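Local coordinates for flagellar hook-associated protein 2 (Bdellovibrio bacteriovorus, PDB 6KTY) that probably caps the distal end of the flagellum, helping flagellin subunits polymerise at the tip of the growing filament and keeping them from leaking out, at residues Pro16-Gln22 and Val176-Ser182; Asp32-Val38 and Pro185-Leu191; Gly60-Ile64 and Val75-Gly79. All coordinates share one frame; numbering follows the deposited sequence.

Contact 1. Residues Pro16-Gln22 and Val176-Ser182; sequences PNIVDGQ and VTLDFKS
An antiparallel strand pair, V19-G21 against L178-F180, forms two-thirds of a small three-stranded sheet whose far edge is strand 168-169. D20 and D179 are its hydrogen-bonded pair: D20 N gives a nearly straight bond to D179 O (171°), and D179 N returns one to D20 O at 2.9 Å. Q22 and T177 exchange two further backbone bonds. At the other end I18 O takes K181 N at 2.8 Å and a weak second bond from S182 N. V19, L178 and F180 share the buried face. There V19 CG1 lies 4.1 Å from L178 CD2 and reaches the F180 ring at its edge, while V37 of strand 32-39 packs against V19 and F180. K181 CG lies 3.2 Å from P16 O, and the bend at chi2 (-64°) turns the rest of the chain so that CE lies against D20 CB. Its NZ then ends in a salt bridge with D179 OD2 of its own segment, on the anti lone pair. D179 OD1 forms a salt bridge with R190 of a neighbouring subunit, whose NE also donates to F180 O. G21 leaves its CA 3.0 Å from T177 O. S182 OG, turned between its backbone N and carbonyl carbon (chi1 62°), donates in plane to a lone pair of N17 O at 2.7 Å.

Contact 2. Residues Asp32-Val38 and Pro185-Leu191; sequences DYAIEVV and PGREIRL
L191 pushes its CD2 methyl against I35, meeting CG1 at 3.4 Å, tighter than ordinary van der Waals contact, with the two side chains crossing at about a right angle. Y33 lies on the same face: its CB rests 4.0 Å from L191 CB, and L191 O lies near the plane of the Y33 ring, at its edge. The backbones beneath are joined by two pairs of bonds, Y33 with L191 and I35 with I189. The shortest runs from I189 N to I35 O at 2.8 Å. These strands are the neighbouring 32-39 and 189-192 of an antiparallel five-stranded sheet, flanked by strand 153-157 on one side and 12-13 on the other. A34 and R190 project from the other face. E188, just before I189, sets OE2 3.3 Å from A34 CB, and a water spans E188 OE2 and A34 O. The other carboxylate oxygen of E188, OE1, accepts a bond from Q42 NE2 of a neighbouring subunit. R190, bent at chi2 and chi3, brings NH1 to a long salt bridge with D32 OD1, 3.6 Å, the carboxylate and guanidinium planes nearly perpendicular at 89°. The stronger partner of this arginine is D179 of that same neighbouring subunit, reached through NH2, while F180 O there takes NE. Between the E36-E188 and V38-P185 approaches a second water bridges V37 N and R187 O. E36, its CG anti to the backbone N (chi1 -172°) and its chain extended, delivers OE2 to G186 N at 2.6 Å, the amide meeting it from above the carboxylate plane. Further along, V38 CG1 brushes P185 CB at 4.4 Å.

Contact 3. Residues Gly60-Ile64 and Val75-Gly79; sequences GVGYI and VYING
Y63 has CG between its backbone N and carbonyl carbon (chi1 70°), whereas Y76 has CG anti to its carbonyl carbon (chi1 -53°); the two rings therefore diverge, and it is Y63 CB that meets the Y76 ring, at its edge, 4.1 Å from CD1. They form a non-hydrogen-bonded pair, close enough to bring Y63 CA to 3.1 Å from V75 O. The Y63 hydroxyl finds its partner in K132 of the adjoining strand 129-136. On the other face I64, V75 and I77 are buried. I64 CD1 touches I77 CG1 at 4.2 Å, and helix 84-94 covers V75 and I77 through I91, A94 and V87. I77 CG2 also lies 3.4 Å from G60 O. On each side of the tyrosine pair the backbones exchange two bonds, I64 with V75 and G62 with I77; the one from I77 N to G62 O measures 2.8 Å. The chain turns a corner at G62, and just before it V61 CG2 lies 3.2 Å from I77 O. The two segments run almost exactly antiparallel, as the open end of the beta hairpin made by strands 63-68 and 71-77, which strand 129-136 extends to a three-stranded antiparallel sheet backed by a helix.

How the contacts relate
Contacts 1 and 2 lie together at one end of this fragment of the cap protein, their centres about 11 Å apart. Their segments alternate in sequence, 16-22 and 32-38 early, 176-182 and 185-191 late, so the N- and C-terminal FliD family regions come together here. The two sheets meet where V19 CG2 approaches V37 CG2 at 3.3 Å and I18 CD1 approaches I189 CD1. Contact 3 is nested inside the loop they close, on the opposite side of the chain's centre, about 41 Å from contact 1 and about 47 Å from contact 2 between centres. No other chain of the assembly touches contact 3, whereas subunits of the crystal assembly meet at contacts 1 and 2.

Contact 1. Residues Pro16-Gln22 and Val176-Ser182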
# COMPACT_ATOMS: atom_id res chain seq x y z
N PRO A 16 10.36 -5.44 -5.89
CA PRO A 16 11.08 -6.53 -5.20
C PRO A 16 10.66 -6.74 -3.75
O PRO A 16 10.95 -7.79 -3.19
CB PRO A 16 12.57 -6.10 -5.27
CG PRO A 16 12.64 -5.01 -6.29
CD PRO A 16 11.27 -4.37 -6.36
N ASN A 17 9.97 -5.77 -3.16
CA ASN A 17 9.50 -5.90 -1.77
C ASN A 17 8.11 -6.53 -1.69
O ASN A 17 7.53 -6.64 -0.60
CB ASN A 17 9.49 -4.53 -1.10
CG ASN A 17 10.89 -3.91 -1.01
OD1 ASN A 17 11.10 -2.82 -1.48
ND2 ASN A 17 11.83 -4.64 -0.44
N ILE A 18 7.58 -6.93 -2.84
CA ILE A 18 6.38 -7.77 -2.88
C ILE A 18 6.71 -9.13 -3.46
O ILE A 18 6.39 -10.17 -2.85
CB ILE A 18 5.17 -7.11 -3.61
CG1 ILE A 18 4.75 -5.83 -2.88
CG2 ILE A 18 3.98 -8.11 -3.68
CD1 ILE A 18 3.64 -5.00 -3.57
N VAL A 19 7.35 -9.14 -4.62
CA VAL A 19 7.78 -10.38 -5.24
C VAL A 19 9.17 -10.16 -5.82
O VAL A 19 9.39 -9.17 -6.50
CB VAL A 19 6.83 -10.80 -6.37
CG1 VAL A 19 7.30 -12.16 -6.92
CG2 VAL A 19 5.41 -10.91 -5.89
N ASP A 20 10.12 -11.04 -5.52
CA ASP A 20 11.42 -10.99 -6.19
C ASP A 20 11.72 -12.40 -6.67
O ASP A 20 10.91 -13.33 -6.49
CB ASP A 20 12.53 -10.49 -5.25
CG ASP A 20 13.67 -9.81 -5.99
OD1 ASP A 20 13.75 -9.88 -7.23
OD2 ASP A 20 14.51 -9.18 -5.34
N GLY A 21 12.87 -12.57 -7.32
CA GLY A 21 13.23 -13.85 -7.88
C GLY A 21 14.58 -13.86 -8.55
O GLY A 21 15.25 -12.83 -8.62
N GLN A 22 14.97 -15.04 -9.04
CA GLN A 22 16.26 -15.24 -9.72
C GLN A 22 16.16 -16.30 -10.82
O GLN A 22 15.33 -17.22 -10.72
CB GLN A 22 17.31 -15.64 -8.69
CG GLN A 22 16.82 -16.63 -7.66
CD GLN A 22 17.77 -16.75 -6.49
OE1 GLN A 22 17.34 -16.91 -5.34
NE2 GLN A 22 19.07 -16.69 -6.77
N VAL A 176 12.26 -19.14 -13.60
CA VAL A 176 12.60 -18.32 -12.46
C VAL A 176 12.01 -18.90 -11.17
O VAL A 176 10.89 -19.44 -11.17
CB VAL A 176 12.10 -16.87 -12.70
CG1 VAL A 176 11.95 -16.09 -11.38
CG2 VAL A 176 13.03 -16.15 -13.66
N THR A 177 12.77 -18.77 -10.09
CA THR A 177 12.27 -19.04 -8.76
C THR A 177 11.85 -17.71 -8.13
O THR A 177 12.68 -16.84 -7.90
CB THR A 177 13.32 -19.76 -7.90
OG1 THR A 177 13.57 -21.04 -8.48
CG2 THR A 177 12.85 -19.95 -6.48
N LEU A 178 10.53 -17.59 -7.91
CA LEU A 178 9.92 -16.43 -7.27
C LEU A 178 9.84 -16.66 -5.76
O LEU A 178 9.54 -17.77 -5.33
CB LEU A 178 8.47 -16.24 -7.78
CG LEU A 178 8.22 -15.91 -9.26
CD1 LEU A 178 6.73 -15.67 -9.51
CD2 LEU A 178 9.01 -14.68 -9.65
N ASP A 179 10.17 -15.63 -4.97
CA ASP A 179 9.93 -15.61 -3.54
C ASP A 179 8.99 -14.45 -3.22
O ASP A 179 9.28 -13.29 -3.55
CB ASP A 179 11.26 -15.43 -2.79
CG ASP A 179 11.14 -15.75 -1.30
OD1 ASP A 179 10.69 -16.88 -0.94
OD2 ASP A 179 11.50 -14.87 -0.46
N PHE A 180 7.85 -14.76 -2.59
CA PHE A 180 6.92 -13.71 -2.18
C PHE A 180 7.44 -13.04 -0.91
O PHE A 180 7.62 -13.71 0.13
CB PHE A 180 5.50 -14.27 -1.98
CG PHE A 180 5.07 -15.19 -3.08
CD1 PHE A 180 5.33 -14.86 -4.41
CD2 PHE A 180 4.43 -16.38 -2.81
CE1 PHE A 180 4.95 -15.72 -5.44
CE2 PHE A 180 4.07 -17.24 -3.83
CZ PHE A 180 4.34 -16.91 -5.15
N LYS A 181 7.68 -11.73 -0.98
CA LYS A 181 8.23 -10.99 0.18
C LYS A 181 7.16 -10.38 1.10
O LYS A 181 7.42 -10.11 2.28
CB LYS A 181 9.12 -9.88 -0.30
CG LYS A 181 10.18 -10.26 -1.29
CD LYS A 181 11.16 -11.19 -0.69
CE LYS A 181 12.40 -11.28 -1.52
NZ LYS A 181 13.33 -12.29 -0.96
N SER A 182 5.99 -10.11 0.56
CA SER A 182 4.87 -9.55 1.33
C SER A 182 3.58 -9.79 0.62
O SER A 182 3.57 -10.01 -0.57
CB SER A 182 5.08 -8.02 1.56
OG SER A 182 5.12 -7.29 0.34

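Contact 2. Residues Asp32-Val38 and Pro185-Leu191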
# COMPACT_ATOMS: atom_id res chain seq x y z
N ASP A 32 6.01 -10.98 -20.24
CA ASP A 32 5.35 -9.95 -19.45
C ASP A 32 4.47 -10.74 -18.51
O ASP A 32 3.55 -11.45 -18.96
CB ASP A 32 4.49 -9.05 -20.38
CG ASP A 32 3.65 -7.98 -19.63
OD1 ASP A 32 3.83 -7.71 -18.41
OD2 ASP A 32 2.78 -7.38 -20.31
N TYR A 33 4.75 -10.65 -17.22
CA TYR A 33 4.09 -11.49 -16.23
C TYR A 33 3.39 -10.61 -15.19
O TYR A 33 3.97 -9.66 -14.68
CB TYR A 33 5.12 -12.42 -15.59
CG TYR A 33 5.70 -13.44 -16.58
CD1 TYR A 33 4.97 -14.56 -16.93
CD2 TYR A 33 6.97 -13.27 -17.16
CE1 TYR A 33 5.46 -15.49 -17.83
CE2 TYR A 33 7.48 -14.21 -18.09
CZ TYR A 33 6.71 -15.32 -18.40
OH TYR A 33 7.13 -16.30 -19.27
N ALA A 34 2.12 -10.89 -14.93
CA ALA A 34 1.32 -10.07 -14.02
C ALA A 34 1.01 -10.91 -12.79
O ALA A 34 0.26 -11.89 -12.90
CB ALA A 34 0.06 -9.63 -14.68
N ILE A 35 1.59 -10.53 -11.64
CA ILE A 35 1.44 -11.30 -10.41
C ILE A 35 1.02 -10.40 -9.28
O ILE A 35 1.62 -9.33 -9.08
CB ILE A 35 2.76 -11.99 -9.97
CG1 ILE A 35 3.25 -12.96 -11.02
CG2 ILE A 35 2.55 -12.80 -8.68
CD1 ILE A 35 2.22 -14.01 -11.45
N GLU A 36 -0.01 -10.85 -8.58
CA GLU A 36 -0.53 -10.24 -7.38
C GLU A 36 -0.43 -11.22 -6.20
O GLU A 36 -0.99 -12.33 -6.26
CB GLU A 36 -2.00 -9.92 -7.60
CG GLU A 36 -2.59 -9.10 -6.49
CD GLU A 36 -4.05 -8.76 -6.71
OE1 GLU A 36 -4.46 -8.69 -7.87
OE2 GLU A 36 -4.77 -8.52 -5.72
N VAL A 37 0.25 -10.82 -5.14
CA VAL A 37 0.27 -11.65 -3.92
C VAL A 37 -0.91 -11.23 -3.03
O VAL A 37 -0.88 -10.16 -2.40
CB VAL A 37 1.56 -11.50 -3.16
CG1 VAL A 37 1.56 -12.52 -1.96
CG2 VAL A 37 2.73 -11.69 -4.07
N VAL A 38 -1.96 -12.05 -3.02
CA VAL A 38 -3.18 -11.75 -2.26
C VAL A 38 -2.96 -12.08 -0.77
O VAL A 38 -3.24 -11.27 0.08
CB VAL A 38 -4.43 -12.47 -2.84
CG1 VAL A 38 -5.66 -12.14 -2.01
CG2 VAL A 38 -4.67 -11.99 -4.30
N PRO A 185 -2.68 -7.29 -1.29
CA PRO A 185 -3.89 -7.55 -2.06
C PRO A 185 -4.27 -6.33 -2.87
O PRO A 185 -4.15 -5.21 -2.37
CB PRO A 185 -4.96 -7.88 -0.98
CG PRO A 185 -4.32 -7.65 0.35
CD PRO A 185 -2.85 -7.45 0.16
N GLY A 186 -4.67 -6.50 -4.12
CA GLY A 186 -5.03 -5.33 -4.96
C GLY A 186 -3.85 -4.56 -5.57
O GLY A 186 -4.05 -3.51 -6.19
N ARG A 187 -2.64 -5.06 -5.39
CA ARG A 187 -1.43 -4.44 -5.91
C ARG A 187 -0.74 -5.43 -6.88
O ARG A 187 0.29 -6.09 -6.56
CB ARG A 187 -0.48 -4.07 -4.77
CG ARG A 187 -1.07 -3.10 -3.71
CD ARG A 187 -0.84 -1.62 -3.98
NE ARG A 187 0.52 -1.20 -3.64
CZ ARG A 187 1.54 -1.13 -4.49
NH1 ARG A 187 1.38 -1.39 -5.79
NH2 ARG A 187 2.73 -0.77 -4.05
N GLU A 188 -1.30 -5.51 -8.07
CA GLU A 188 -0.73 -6.30 -9.13
C GLU A 188 0.63 -5.73 -9.52
O GLU A 188 0.79 -4.49 -9.69
CB GLU A 188 -1.69 -6.36 -10.33
CG GLU A 188 -1.36 -7.44 -11.33
CD GLU A 188 -2.41 -7.59 -12.43
OE1 GLU A 188 -3.02 -6.57 -12.83
OE2 GLU A 188 -2.61 -8.74 -12.94
N ILE A 189 1.61 -6.61 -9.62
CA ILE A 189 3.02 -6.25 -9.92
C ILE A 189 3.32 -6.79 -11.31
O ILE A 189 2.88 -7.91 -11.67
CB ILE A 189 4.02 -6.92 -8.94
CG1 ILE A 189 3.66 -6.67 -7.46
CG2 ILE A 189 5.44 -6.47 -9.21
CD1 ILE A 189 3.13 -5.31 -7.18
N ARG A 190 4.06 -6.01 -12.10
CA ARG A 190 4.53 -6.49 -13.38
C ARG A 190 5.99 -6.96 -13.26
O ARG A 190 6.81 -6.29 -12.66
CB ARG A 190 4.42 -5.39 -14.45
CG ARG A 190 2.99 -5.13 -14.93
CD ARG A 190 3.00 -4.74 -16.41
NE ARG A 190 3.94 -3.66 -16.59
CZ ARG A 190 4.71 -3.45 -17.65
NH1 ARG A 190 4.71 -4.25 -18.71
NH2 ARG A 190 5.52 -2.41 -17.63
N LEU A 191 6.27 -8.14 -13.81
CA LEU A 191 7.58 -8.77 -13.78
C LEU A 191 8.02 -8.94 -15.23
O LEU A 191 7.19 -9.17 -16.11
CB LEU A 191 7.46 -10.16 -13.18
CG LEU A 191 7.24 -10.38 -11.67
CD1 LEU A 191 6.87 -9.19 -10.87
CD2 LEU A 191 6.23 -11.48 -11.46
O HOH W 1 -2.46 -11.18 -11.82
O HOH W 2 0.50 -7.99 -4.92

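Contact 3. Residues Gly60-Ile64 and Val75-Gly79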
# COMPACT_ATOMS: atom_id res chain seq x y z
N GLY A 60 2.72 -26.56 35.42
CA GLY A 60 2.50 -27.93 35.85
C GLY A 60 3.28 -29.01 35.10
O GLY A 60 4.16 -28.73 34.30
N VAL A 61 2.93 -30.26 35.38
CA VAL A 61 3.60 -31.40 34.79
C VAL A 61 2.58 -32.19 34.01
O VAL A 61 1.41 -32.26 34.37
CB VAL A 61 4.29 -32.27 35.88
CG1 VAL A 61 3.30 -32.67 37.00
CG2 VAL A 61 4.92 -33.50 35.28
N GLY A 62 3.04 -32.79 32.92
CA GLY A 62 2.19 -33.68 32.13
C GLY A 62 2.66 -33.61 30.71
O GLY A 62 3.85 -33.85 30.46
N TYR A 63 1.75 -33.27 29.79
CA TYR A 63 2.11 -33.11 28.39
C TYR A 63 1.20 -32.18 27.60
O TYR A 63 0.06 -31.86 28.01
CB TYR A 63 2.18 -34.48 27.69
CG TYR A 63 0.86 -35.20 27.48
CD1 TYR A 63 0.03 -34.89 26.39
CD2 TYR A 63 0.47 -36.21 28.32
CE1 TYR A 63 -1.18 -35.57 26.19
CE2 TYR A 63 -0.73 -36.89 28.13
CZ TYR A 63 -1.54 -36.57 27.05
OH TYR A 63 -2.73 -37.25 26.87
N ILE A 64 1.71 -31.73 26.46
CA ILE A 64 0.90 -30.99 25.49
C ILE A 64 0.84 -31.82 24.22
O ILE A 64 1.86 -32.31 23.74
CB ILE A 64 1.47 -29.59 25.22
CG1 ILE A 64 1.44 -28.74 26.48
CG2 ILE A 64 0.70 -28.88 24.13
CD1 ILE A 64 2.36 -27.54 26.38
N VAL A 75 4.29 -33.77 23.70
CA VAL A 75 5.51 -33.21 24.30
C VAL A 75 5.37 -33.19 25.83
O VAL A 75 4.43 -32.61 26.36
CB VAL A 75 5.80 -31.78 23.77
CG1 VAL A 75 6.88 -31.08 24.60
CG2 VAL A 75 6.21 -31.84 22.28
N TYR A 76 6.30 -33.85 26.50
CA TYR A 76 6.25 -34.07 27.94
C TYR A 76 6.78 -32.86 28.70
O TYR A 76 7.95 -32.48 28.55
CB TYR A 76 7.07 -35.30 28.33
CG TYR A 76 6.71 -36.57 27.56
CD1 TYR A 76 5.37 -36.96 27.40
CD2 TYR A 76 7.71 -37.37 26.99
CE1 TYR A 76 5.04 -38.13 26.70
CE2 TYR A 76 7.38 -38.52 26.28
CZ TYR A 76 6.05 -38.90 26.15
OH TYR A 76 5.73 -40.06 25.46
N ILE A 77 5.94 -32.30 29.56
CA ILE A 77 6.33 -31.14 30.36
C ILE A 77 6.70 -31.57 31.78
O ILE A 77 5.89 -32.06 32.57
CB ILE A 77 5.25 -30.09 30.35
CG1 ILE A 77 5.03 -29.63 28.89
CG2 ILE A 77 5.64 -28.91 31.25
CD1 ILE A 77 6.33 -29.22 28.20
N ASN A 78 7.99 -31.41 32.06
CA ASN A 78 8.57 -31.76 33.31
C ASN A 78 8.39 -30.60 34.30
O ASN A 78 8.78 -29.47 34.03
CB ASN A 78 10.02 -32.09 33.06
CG ASN A 78 10.72 -32.51 34.28
OD1 ASN A 78 10.36 -32.10 35.38
ND2 ASN A 78 11.75 -33.32 34.12
N GLY A 79 7.78 -30.90 35.45
CA GLY A 79 7.61 -29.93 36.53
C GLY A 79 8.90 -29.22 36.90
O GLY A 79 8.87 -28.07 37.30